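Local coordinates for protein transcriptional regulator, GntR family (PDB 3SXM) that probably regulates transcription as a GntR-family DNA-binding factor, of which this chain is the metal-binding FCD effector domain in its metal-free state, at residues 5-10 / 87-92; 14-19 / 124-129; 61-66 / 101-106. The protein carries 3 engineered substitutions. One frame throughout, in Å; residues are numbered along the deposited sequence.

Contact 1: residues 5-10 / 87-92; sequences EKFIRE and DLVRHL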
loop_
_atom_site.group_PDB
_atom_site.type_symbol
_atom_site.label_atom_id
_atom_site.label_comp_id
_atom_site.label_asym_id
_atom_site.label_seq_id
_atom_site.Cartn_x
_atom_site.Cartn_y
_atom_site.Cartn_z
ATOM N N GLU A 5 11.753 18.066 1.732
ATOM C CA GLU A 5 10.326 17.948 1.861
ATOM C C GLU A 5 9.767 16.764 1.097
ATOM O O GLU A 5 8.923 16.057 1.602
ATOM C CB GLU A 5 9.677 19.236 1.360
ATOM C CG GLU A 5 8.188 19.157 1.410
ATOM C CD GLU A 5 7.513 20.489 1.236
ATOM O OE1 GLU A 5 8.212 21.525 1.274
ATOM O OE2 GLU A 5 6.278 20.476 1.037
ATOM N N LYS A 6 10.266 16.575 -0.120
ATOM C CA LYS A 6 9.792 15.475 -0.939
ATOM C C LYS A 6 10.078 14.141 -0.262
ATOM O O LYS A 6 9.248 13.220 -0.231
ATOM C CB LYS A 6 10.377 15.545 -2.348
ATOM C CG LYS A 6 9.850 14.409 -3.229
ATOM C CD LYS A 6 9.893 14.682 -4.723
ATOM C CE LYS A 6 9.245 13.498 -5.514
ATOM N NZ LYS A 6 7.964 12.905 -4.869
ATOM N N PHE A 7 11.259 14.011 0.307
ATOM C CA PHE A 7 11.662 12.787 1.016
ATOM C C PHE A 7 10.696 12.499 2.154
ATOM O O PHE A 7 10.262 11.377 2.369
ATOM C CB PHE A 7 13.098 12.946 1.499
ATOM C CG PHE A 7 13.606 11.813 2.302
ATOM C CD1 PHE A 7 14.220 10.750 1.693
ATOM C CD2 PHE A 7 13.599 11.861 3.671
ATOM C CE1 PHE A 7 14.755 9.719 2.410
ATOM C CE2 PHE A 7 14.130 10.790 4.421
ATOM C CZ PHE A 7 14.714 9.705 3.763
ATOM N N ILE A 8 10.317 13.532 2.884
ATOM C CA ILE A 8 9.452 13.410 4.034
ATOM C C ILE A 8 8.057 13.040 3.601
ATOM O O ILE A 8 7.477 12.093 4.112
ATOM C CB ILE A 8 9.482 14.747 4.839
ATOM C CG1 ILE A 8 10.837 14.918 5.500
ATOM C CG2 ILE A 8 8.332 14.762 5.901
ATOM C CD1 ILE A 8 11.174 16.388 5.848
ATOM N N ARG A 9 7.516 13.734 2.614
ATOM C CA ARG A 9 6.166 13.499 2.123
ATOM C C ARG A 9 6.048 12.101 1.535
ATOM O O ARG A 9 5.016 11.410 1.733
ATOM C CB ARG A 9 5.772 14.556 1.108
ATOM C CG ARG A 9 5.570 15.970 1.714
ATOM C CD ARG A 9 4.753 16.822 0.739
ATOM N NE ARG A 9 4.628 18.222 1.148
ATOM C CZ ARG A 9 3.795 18.694 2.066
ATOM N NH1 ARG A 9 2.997 17.888 2.748
ATOM N NH2 ARG A 9 3.793 20.000 2.313
ATOM N N GLU A 10 7.092 11.663 0.857
ATOM C CA GLU A 10 7.075 10.329 0.244
ATOM C C GLU A 10 6.995 9.291 1.325
ATOM O O GLU A 10 6.337 8.253 1.158
ATOM C CB GLU A 10 8.288 10.035 -0.635
ATOM C CG GLU A 10 8.291 10.710 -1.973
ATOM C CD GLU A 10 9.542 10.410 -2.779
ATOM O OE1 GLU A 10 10.487 9.830 -2.198
ATOM O OE2 GLU A 10 9.591 10.803 -3.951
ATOM N N ASP A 87 11.977 5.956 10.685
ATOM C CA ASP A 87 12.509 6.323 11.988
ATOM C C ASP A 87 13.267 7.638 11.850
ATOM O O ASP A 87 13.212 8.470 12.750
ATOM C CB ASP A 87 13.422 5.216 12.507
ATOM C CG ASP A 87 13.578 5.174 14.015
ATOM O OD1 ASP A 87 12.878 5.886 14.741
ATOM O OD2 ASP A 87 14.395 4.340 14.455
ATOM N N LEU A 88 14.017 7.834 10.761
ATOM C CA LEU A 88 14.717 9.112 10.519
ATOM C C LEU A 88 13.678 10.218 10.522
ATOM O O LEU A 88 13.838 11.265 11.216
ATOM C CB LEU A 88 15.475 9.043 9.193
ATOM C CG LEU A 88 16.233 10.238 8.692
ATOM C CD1 LEU A 88 17.079 9.888 7.543
ATOM C CD2 LEU A 88 15.453 11.482 8.346
ATOM N N VAL A 89 12.607 10.034 9.733
ATOM C CA VAL A 89 11.573 11.052 9.636
ATOM C C VAL A 89 10.922 11.327 10.982
ATOM O O VAL A 89 10.686 12.516 11.359
ATOM C CB VAL A 89 10.537 10.743 8.490
ATOM C CG1 VAL A 89 9.385 11.687 8.574
ATOM C CG2 VAL A 89 11.253 10.812 7.195
ATOM N N ARG A 90 10.700 10.313 11.795
ATOM C CA ARG A 90 10.117 10.492 13.107
ATOM C C ARG A 90 10.967 11.401 13.953
ATOM O O ARG A 90 10.481 12.173 14.700
ATOM C CB ARG A 90 10.023 9.180 13.935
ATOM C CG ARG A 90 9.242 8.065 13.505
ATOM C CD ARG A 90 8.955 7.088 14.731
ATOM N NE ARG A 90 10.126 6.425 15.326
ATOM C CZ ARG A 90 10.081 5.637 16.397
ATOM N NH1 ARG A 90 8.952 5.442 17.010
ATOM N NH2 ARG A 90 11.167 5.045 16.852
ATOM N N HIS A 91 12.245 11.196 13.873
ATOM C CA HIS A 91 13.178 11.936 14.725
ATOM C C HIS A 91 13.433 13.395 14.284
ATOM O O HIS A 91 14.127 14.172 14.979
ATOM C CB HIS A 91 14.500 11.178 14.849
ATOM C CG HIS A 91 14.454 10.033 15.801
ATOM N ND1 HIS A 91 13.998 8.767 15.480
ATOM C CD2 HIS A 91 14.808 9.983 17.111
ATOM C CE1 HIS A 91 14.057 7.998 16.557
ATOM N NE2 HIS A 91 14.569 8.702 17.541
ATOM N N LEU A 92 12.824 13.814 13.187
ATOM C CA LEU A 92 13.031 15.172 12.689
ATOM C C LEU A 92 12.320 16.158 13.509
ATOM O O LEU A 92 12.737 17.321 13.554
ATOM C CB LEU A 92 12.546 15.333 11.241
ATOM C CG LEU A 92 13.399 14.594 10.228
ATOM C CD1 LEU A 92 12.736 14.708 8.819
ATOM C CD2 LEU A 92 14.860 15.064 10.192
#
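Ile8 and Val89 mark the nearest backbone approach, with Ile8 CA and Val89 CA 6.4 Å apart, where the start of helix 5-25 meets the C-terminal end of helix 73-90. Both helices belong to the all-helical FCD domain. The contact is partly buried and wholly apolar. Phe7 CB points toward helix 73-90, and CG lies anti to the backbone N (chi1 177°). The CE2 corner of the ring makes the closest approach. Phe7 CE2 lies 4.0 Å from Val89 CG2 and 4.2 Å from Leu88 CD2, both oblique to the ring. Phe7 and Val89 run past each other in opposite directions, whereas Leu88 crosses Phe7 nearly at a right angle. Ile8 uses two branches. Its CG2 faces Val89 CG1, and its CG1-CD1 arm reaches toward Leu92. Thr133 and Ile134 of helix 115-135 also pack on Ile8. Elsewhere on helix 5-25, Lys6 NZ and Glu10 OE2 form a salt bridge; Lys6 NZ bonds Gly71 O and Glu10 OE2 bonds Glu73 N of the second subunit. In segment 87-92, Asp87 OD1 takes both Arg90 NE and Arg90 NH2. Asp59, a ligand in a zinc-bound structure of this protein, holds Arg90 NH1. His91, a ligand of a different zinc ion, donates from ND1 to Asp87 O at 2.9 Å. The Ile8 and Leu92 side chains meet tip to tip, with Ile8 CD1 3.8 Å from Leu92 CD1.

Contact 2: residues 14-19 / 124-129; sequences TRIMME and EHLKNV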
loop_
_atom_site.group_PDB
_atom_site.type_symbol
_atom_site.label_atom_id
_atom_site.label_comp_id
_atom_site.label_asym_id
_atom_site.label_seq_id
_atom_site.Cartn_x
_atom_site.Cartn_y
_atom_site.Cartn_z
ATOM N N THR A 14 3.878 6.705 1.862
ATOM C CA THR A 14 4.120 5.256 1.878
ATOM C C THR A 14 3.568 4.622 3.130
ATOM O O THR A 14 2.952 3.531 3.086
ATOM C CB THR A 14 5.621 4.946 1.681
ATOM O OG1 THR A 14 6.035 5.524 0.448
ATOM C CG2 THR A 14 5.886 3.470 1.669
ATOM N N ARG A 15 3.711 5.252 4.281
ATOM C CA ARG A 15 3.123 4.751 5.508
ATOM C C ARG A 15 1.615 4.710 5.445
ATOM O O ARG A 15 1.003 3.737 5.921
ATOM C CB ARG A 15 3.565 5.618 6.710
ATOM C CG ARG A 15 5.020 5.491 7.050
ATOM C CD ARG A 15 5.384 6.281 8.321
ATOM N NE ARG A 15 4.786 5.697 9.480
ATOM C CZ ARG A 15 4.783 6.221 10.701
ATOM N NH1 ARG A 15 5.520 7.295 10.969
ATOM N NH2 ARG A 15 4.104 5.615 11.657
ATOM N N ILE A 16 0.983 5.748 4.886
ATOM C CA ILE A 16 -0.505 5.789 4.768
ATOM C C ILE A 16 -0.909 4.585 3.921
ATOM O O ILE A 16 -1.791 3.792 4.316
ATOM C CB ILE A 16 -0.998 7.093 4.192
ATOM C CG1 ILE A 16 -0.783 8.264 5.200
ATOM C CG2 ILE A 16 -2.463 6.986 3.843
ATOM C CD1 ILE A 16 -1.010 9.604 4.626
ATOM N N MET A 17 -0.272 4.428 2.755
ATOM C CA MET A 17 -0.553 3.281 1.861
ATOM C C MET A 17 -0.544 1.957 2.621
ATOM O O MET A 17 -1.510 1.160 2.490
ATOM C CB MET A 17 0.418 3.284 0.672
ATOM C CG MET A 17 0.261 2.072 -0.267
ATOM S SD MET A 17 1.470 2.073 -1.567
ATOM C CE MET A 17 2.945 1.705 -0.640
ATOM N N MET A 18 0.545 1.659 3.308
ATOM C CA MET A 18 0.733 0.341 3.898
ATOM C C MET A 18 -0.086 0.198 5.184
ATOM O O MET A 18 -0.762 -0.809 5.403
ATOM C CB MET A 18 2.205 0.072 4.171
ATOM C CG MET A 18 3.074 0.100 2.915
ATOM S SD MET A 18 4.804 -0.219 3.197
ATOM C CE MET A 18 4.755 -1.895 3.511
ATOM N N GLU A 19 0.003 1.171 6.084
ATOM C CA GLU A 19 -0.644 1.036 7.411
ATOM C C GLU A 19 -2.155 1.040 7.302
ATOM O O GLU A 19 -2.836 0.279 7.987
ATOM C CB GLU A 19 -0.106 2.104 8.372
ATOM C CG GLU A 19 1.367 2.043 8.621
ATOM C CD GLU A 19 1.787 3.034 9.677
ATOM O OE1 GLU A 19 0.894 3.394 10.479
ATOM O OE2 GLU A 19 2.973 3.418 9.748
ATOM N N GLU A 124 -5.295 10.956 9.991
ATOM C CA GLU A 124 -5.106 12.271 10.626
ATOM C C GLU A 124 -3.771 12.342 11.327
ATOM O O GLU A 124 -3.061 13.353 11.228
ATOM C CB GLU A 124 -6.234 12.551 11.635
ATOM C CG GLU A 124 -7.588 12.740 10.998
ATOM C CD GLU A 124 -8.725 12.686 12.041
ATOM O OE1 GLU A 124 -8.412 12.672 13.270
ATOM O OE2 GLU A 124 -9.918 12.668 11.614
ATOM N N HIS A 125 -3.413 11.284 12.065
ATOM C CA HIS A 125 -2.158 11.248 12.767
ATOM C C HIS A 125 -0.989 11.422 11.812
ATOM O O HIS A 125 -0.067 12.235 12.038
ATOM C CB HIS A 125 -2.024 9.931 13.534
ATOM C CG HIS A 125 -0.642 9.638 13.989
ATOM N ND1 HIS A 125 -0.056 10.332 15.032
ATOM C CD2 HIS A 125 0.309 8.813 13.502
ATOM C CE1 HIS A 125 1.179 9.907 15.192
ATOM N NE2 HIS A 125 1.433 8.994 14.274
ATOM N N LEU A 126 -0.991 10.658 10.726
ATOM C CA LEU A 126 0.131 10.694 9.822
ATOM C C LEU A 126 0.185 12.015 9.074
ATOM O O LEU A 126 1.298 12.547 8.891
ATOM C CB LEU A 126 0.034 9.467 8.865
ATOM C CG LEU A 126 0.275 8.104 9.547
ATOM C CD1 LEU A 126 -0.058 6.957 8.603
ATOM C CD2 LEU A 126 1.738 7.972 10.055
ATOM N N LYS A 127 -0.949 12.570 8.667
ATOM C CA LYS A 127 -0.971 13.867 7.988
ATOM C C LYS A 127 -0.558 14.981 8.943
ATOM O O LYS A 127 0.076 15.942 8.523
ATOM C CB LYS A 127 -2.282 14.168 7.298
ATOM C CG LYS A 127 -2.565 13.136 6.216
ATOM C CD LYS A 127 -3.300 13.656 5.028
ATOM C CE LYS A 127 -3.742 12.501 4.143
ATOM N NZ LYS A 127 -4.161 12.867 2.752
ATOM N N ASN A 128 -0.900 14.832 10.214
ATOM C CA ASN A 128 -0.548 15.855 11.225
ATOM C C ASN A 128 0.935 15.827 11.482
ATOM O O ASN A 128 1.561 16.911 11.544
ATOM C CB ASN A 128 -1.293 15.591 12.547
ATOM C CG ASN A 128 -2.768 16.015 12.518
ATOM O OD1 ASN A 128 -3.230 16.702 11.616
ATOM N ND2 ASN A 128 -3.495 15.629 13.555
ATOM N N VAL A 129 1.515 14.639 11.639
ATOM C CA VAL A 129 2.957 14.457 11.771
ATOM C C VAL A 129 3.668 15.092 10.571
ATOM O O VAL A 129 4.611 15.877 10.720
ATOM C CB VAL A 129 3.285 12.984 11.952
ATOM C CG1 VAL A 129 4.718 12.682 11.684
ATOM C CG2 VAL A 129 2.841 12.537 13.340
HETATM O O HOH W 1 3.782 7.534 13.863
#
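Leu126 packs against Arg15 and Ile16 where helix 5-25 and helix 115-135 run antiparallel, their local axes 10.3 Å apart at 170°. The apolar part centres on the two Leu126 methyls. Leu126 CD1 lies 3.7 Å from Ile16 CG1, and the two side chains lie alongside, pointing opposite ways. Ile16 CD1 also touches the aliphatic chain of Lys127, 4.0 Å from its CE. The other methyl, Leu126 CD2, sits over the centre of one face of the Arg15 guanidinium, 3.6 Å from CZ. The polar part holds that group in place. A bend at chi3 (68°) turns Arg15 NE back, and both NE and NH2 grip Glu19 OE2 side-on, in the guanidinium plane. Tyr79 OH is a further partner of Glu19 OE2, while Glu19 OE1 bonds His63 ND1. One water links the segments: it accepts from Arg15 NH2 at 2.9 Å and lies 2.8 Å from His125 NE2, in the ring plane. Glu102 takes the ND1 side of His125. Ile16 also packs on Phe21 of the second subunit. The arrangement is an antiparallel helix pair lining the metal site of an FCD domain, here metal-free, where His125 is a ligand in a zinc-bound structure of this protein.

Contact 3: residues 61-66 / 101-106; sequences RLHKLF and REHKEL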
loop_
_atom_site.group_PDB
_atom_site.type_symbol
_atom_site.label_atom_id
_atom_site.label_comp_id
_atom_site.label_asym_id
_atom_site.label_seq_id
_atom_site.Cartn_x
_atom_site.Cartn_y
_atom_site.Cartn_z
ATOM N N ARG A 61 5.934 0.093 18.122
ATOM C CA ARG A 61 5.144 -1.124 18.309
ATOM C C ARG A 61 3.771 -1.023 17.701
ATOM O O ARG A 61 3.294 -1.993 17.089
ATOM C CB ARG A 61 5.020 -1.503 19.804
ATOM C CG ARG A 61 6.242 -2.014 20.391
ATOM C CD ARG A 61 6.116 -2.124 21.948
ATOM N NE ARG A 61 5.181 -3.174 22.335
ATOM C CZ ARG A 61 4.815 -3.385 23.593
ATOM N NH1 ARG A 61 5.228 -2.569 24.553
ATOM N NH2 ARG A 61 4.000 -4.378 23.882
ATOM N N LEU A 62 3.101 0.110 17.843
ATOM C CA LEU A 62 1.712 0.222 17.392
ATOM C C LEU A 62 1.678 0.131 15.872
ATOM O O LEU A 62 0.859 -0.603 15.323
ATOM C CB LEU A 62 1.107 1.548 17.889
ATOM C CG LEU A 62 -0.346 1.749 17.489
ATOM C CD1 LEU A 62 -1.255 0.658 18.019
ATOM C CD2 LEU A 62 -0.817 3.085 17.937
ATOM N N HIS A 63 2.519 0.907 15.203
ATOM C CA HIS A 63 2.463 0.964 13.735
ATOM C C HIS A 63 2.965 -0.343 13.137
ATOM O O HIS A 63 2.357 -0.828 12.150
ATOM C CB HIS A 63 3.186 2.193 13.218
ATOM C CG HIS A 63 2.504 3.456 13.622
ATOM N ND1 HIS A 63 1.493 4.051 12.894
ATOM C CD2 HIS A 63 2.644 4.209 14.748
ATOM C CE1 HIS A 63 1.038 5.106 13.547
ATOM N NE2 HIS A 63 1.738 5.214 14.665
ATOM N N LYS A 64 3.982 -0.957 13.704
ATOM C CA LYS A 64 4.415 -2.306 13.258
ATOM C C LYS A 64 3.343 -3.349 13.516
ATOM O O LYS A 64 3.283 -4.302 12.719
ATOM C CB LYS A 64 5.738 -2.718 13.878
ATOM C CG LYS A 64 6.873 -1.973 13.241
ATOM C CD LYS A 64 8.205 -2.403 13.762
ATOM C CE LYS A 64 9.336 -1.927 12.839
ATOM N NZ LYS A 64 10.645 -2.293 13.444
ATOM N N LEU A 65 2.516 -3.218 14.564
ATOM C CA LEU A 65 1.450 -4.198 14.848
ATOM C C LEU A 65 0.462 -4.197 13.705
ATOM O O LEU A 65 -0.022 -5.279 13.270
ATOM C CB LEU A 65 0.698 -3.843 16.178
ATOM C CG LEU A 65 -0.622 -4.598 16.423
ATOM C CD1 LEU A 65 -0.412 -6.025 16.553
ATOM C CD2 LEU A 65 -1.302 -4.028 17.644
ATOM N N PHE A 66 0.131 -3.041 13.181
ATOM C CA PHE A 66 -0.904 -2.956 12.116
ATOM C C PHE A 66 -0.395 -3.796 10.946
ATOM O O PHE A 66 -1.136 -4.580 10.343
ATOM C CB PHE A 66 -1.136 -1.523 11.665
ATOM C CG PHE A 66 -1.702 -0.600 12.738
ATOM C CD1 PHE A 66 -2.407 -1.073 13.820
ATOM C CD2 PHE A 66 -1.467 0.762 12.646
ATOM C CE1 PHE A 66 -2.910 -0.203 14.814
ATOM C CE2 PHE A 66 -1.994 1.613 13.635
ATOM C CZ PHE A 66 -2.694 1.114 14.667
ATOM N N ARG A 101 -1.328 11.246 22.504
ATOM C CA ARG A 101 -2.751 11.444 22.632
ATOM C C ARG A 101 -3.492 10.874 21.415
ATOM O O ARG A 101 -4.522 10.225 21.556
ATOM C CB ARG A 101 -3.035 12.919 22.800
ATOM C CG ARG A 101 -4.380 13.216 23.334
ATOM C CD ARG A 101 -4.600 14.701 23.281
ATOM N NE ARG A 101 -4.051 15.412 24.424
ATOM C CZ ARG A 101 -3.347 16.535 24.338
ATOM N NH1 ARG A 101 -3.091 17.059 23.147
ATOM N NH2 ARG A 101 -2.900 17.125 25.432
ATOM N N GLU A 102 -2.970 11.128 20.222
ATOM C CA GLU A 102 -3.570 10.596 18.984
ATOM C C GLU A 102 -3.575 9.073 18.999
ATOM O O GLU A 102 -4.561 8.452 18.604
ATOM C CB GLU A 102 -2.851 11.141 17.751
ATOM C CG GLU A 102 -3.099 12.648 17.519
ATOM C CD GLU A 102 -2.134 13.281 16.488
ATOM O OE1 GLU A 102 -1.130 12.620 16.097
ATOM O OE2 GLU A 102 -2.437 14.457 16.150
ATOM N N HIS A 103 -2.479 8.492 19.469
ATOM C CA HIS A 103 -2.380 7.027 19.561
ATOM C C HIS A 103 -3.348 6.461 20.566
ATOM O O HIS A 103 -4.014 5.433 20.310
ATOM C CB HIS A 103 -0.995 6.586 19.948
ATOM C CG HIS A 103 -0.033 6.693 18.835
ATOM N ND1 HIS A 103 1.321 6.869 19.027
ATOM C CD2 HIS A 103 -0.233 6.695 17.497
ATOM C CE1 HIS A 103 1.912 6.955 17.847
ATOM N NE2 HIS A 103 0.991 6.815 16.901
ATOM N N LYS A 104 -3.443 7.091 21.720
ATOM C CA LYS A 104 -4.402 6.633 22.700
ATOM C C LYS A 104 -5.799 6.567 22.117
ATOM O O LYS A 104 -6.525 5.575 22.341
ATOM C CB LYS A 104 -4.396 7.577 23.920
ATOM C CG LYS A 104 -5.343 7.130 25.017
ATOM C CD LYS A 104 -5.430 8.076 26.208
ATOM C CE LYS A 104 -6.595 7.614 27.124
ATOM N NZ LYS A 104 -6.831 8.491 28.276
ATOM N N GLU A 105 -6.226 7.620 21.422
ATOM C CA GLU A 105 -7.544 7.704 20.851
ATOM C C GLU A 105 -7.738 6.762 19.671
ATOM O O GLU A 105 -8.822 6.148 19.555
ATOM C CB GLU A 105 -7.870 9.172 20.539
ATOM C CG GLU A 105 -8.012 9.946 21.870
ATOM C CD GLU A 105 -8.227 11.420 21.729
ATOM O OE1 GLU A 105 -7.884 12.027 20.694
ATOM O OE2 GLU A 105 -8.739 11.964 22.735
ATOM N N LEU A 106 -6.703 6.612 18.875
ATOM C CA LEU A 106 -6.753 5.617 17.781
ATOM C C LEU A 106 -7.014 4.232 18.369
ATOM O O LEU A 106 -7.858 3.461 17.878
ATOM C CB LEU A 106 -5.438 5.652 17.021
ATOM C CG LEU A 106 -5.173 4.549 15.988
ATOM C CD1 LEU A 106 -6.242 4.508 14.941
ATOM C CD2 LEU A 106 -3.846 4.775 15.358
#
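His63 and His103 meet nitrogen to nitrogen between helix 51-68 and helix 96-111, whose local axes are 12.2 Å apart and cross at 39°. The contact is buried, and each helix contributes side chains pointed at the other. His103 can be followed outward from its backbone. His103 CB points toward helix 51-68 and lies 4.0 Å from Leu62 CD2. His103 CG is anti to the carbonyl carbon and is 3.8 Å from Leu62 CD2. His103 CD2 is nearer still, 3.7 Å from Leu62 CD2, so this one methyl touches CB, CG and CD2 of His103. Leu62 and His103 pass in opposite directions, and the methyl approaches the ring obliquely. His103 CE1 comes within 3.6 Å of His63 NE2. At the tip, His103 NE2 reaches His63 NE2 at 2.8 Å. This is a hydrogen bond with an angle of 159°, and either nitrogen could be the donor. His103 NE2 arrives at the edge of the His63 ring, near its plane. Seen from His103, the approach is oblique, and the two ring planes are turned 61° apart. The second turn adds an apolar contact. Phe66 and Leu106 reach toward each other tip to tip, with Leu106 CD2 at the ring edge, 3.9 Å from Phe66 CZ. Leu62 O lies over the centre of one Phe66 face. His63 ND1 is taken by Glu19. His125 of helix 115-135 meets both imidazoles. His63, His103 and His125, with Asp59, are ligands in a zinc-bound structure of this protein. The NE2-NE2 bond suggests that, without metal, one NE2 carries the proton and the other accepts the hydrogen bond; which is which is not settled.

The three contacts tie together five helices of one FCD domain. Contacts 1 and 2 share helix 5-25, and their centres are about 12 Å apart. Contact 1 lies toward the edge of the chain, while contacts 2 and 3 lie nearer its middle, with centres about 11 Å apart. Contacts 1 and 3 have centres about 18 Å apart and do not touch. Along the chain, contact 3 is nested within the loop closed by contact 2, and contact 1 crosses both. Two side-chain pairs, probable hydrogen bonds, join contacts 2 and 3. Together these two contacts bring four helices around the metal site, while contacts 1 and 2 both reach the second subunit.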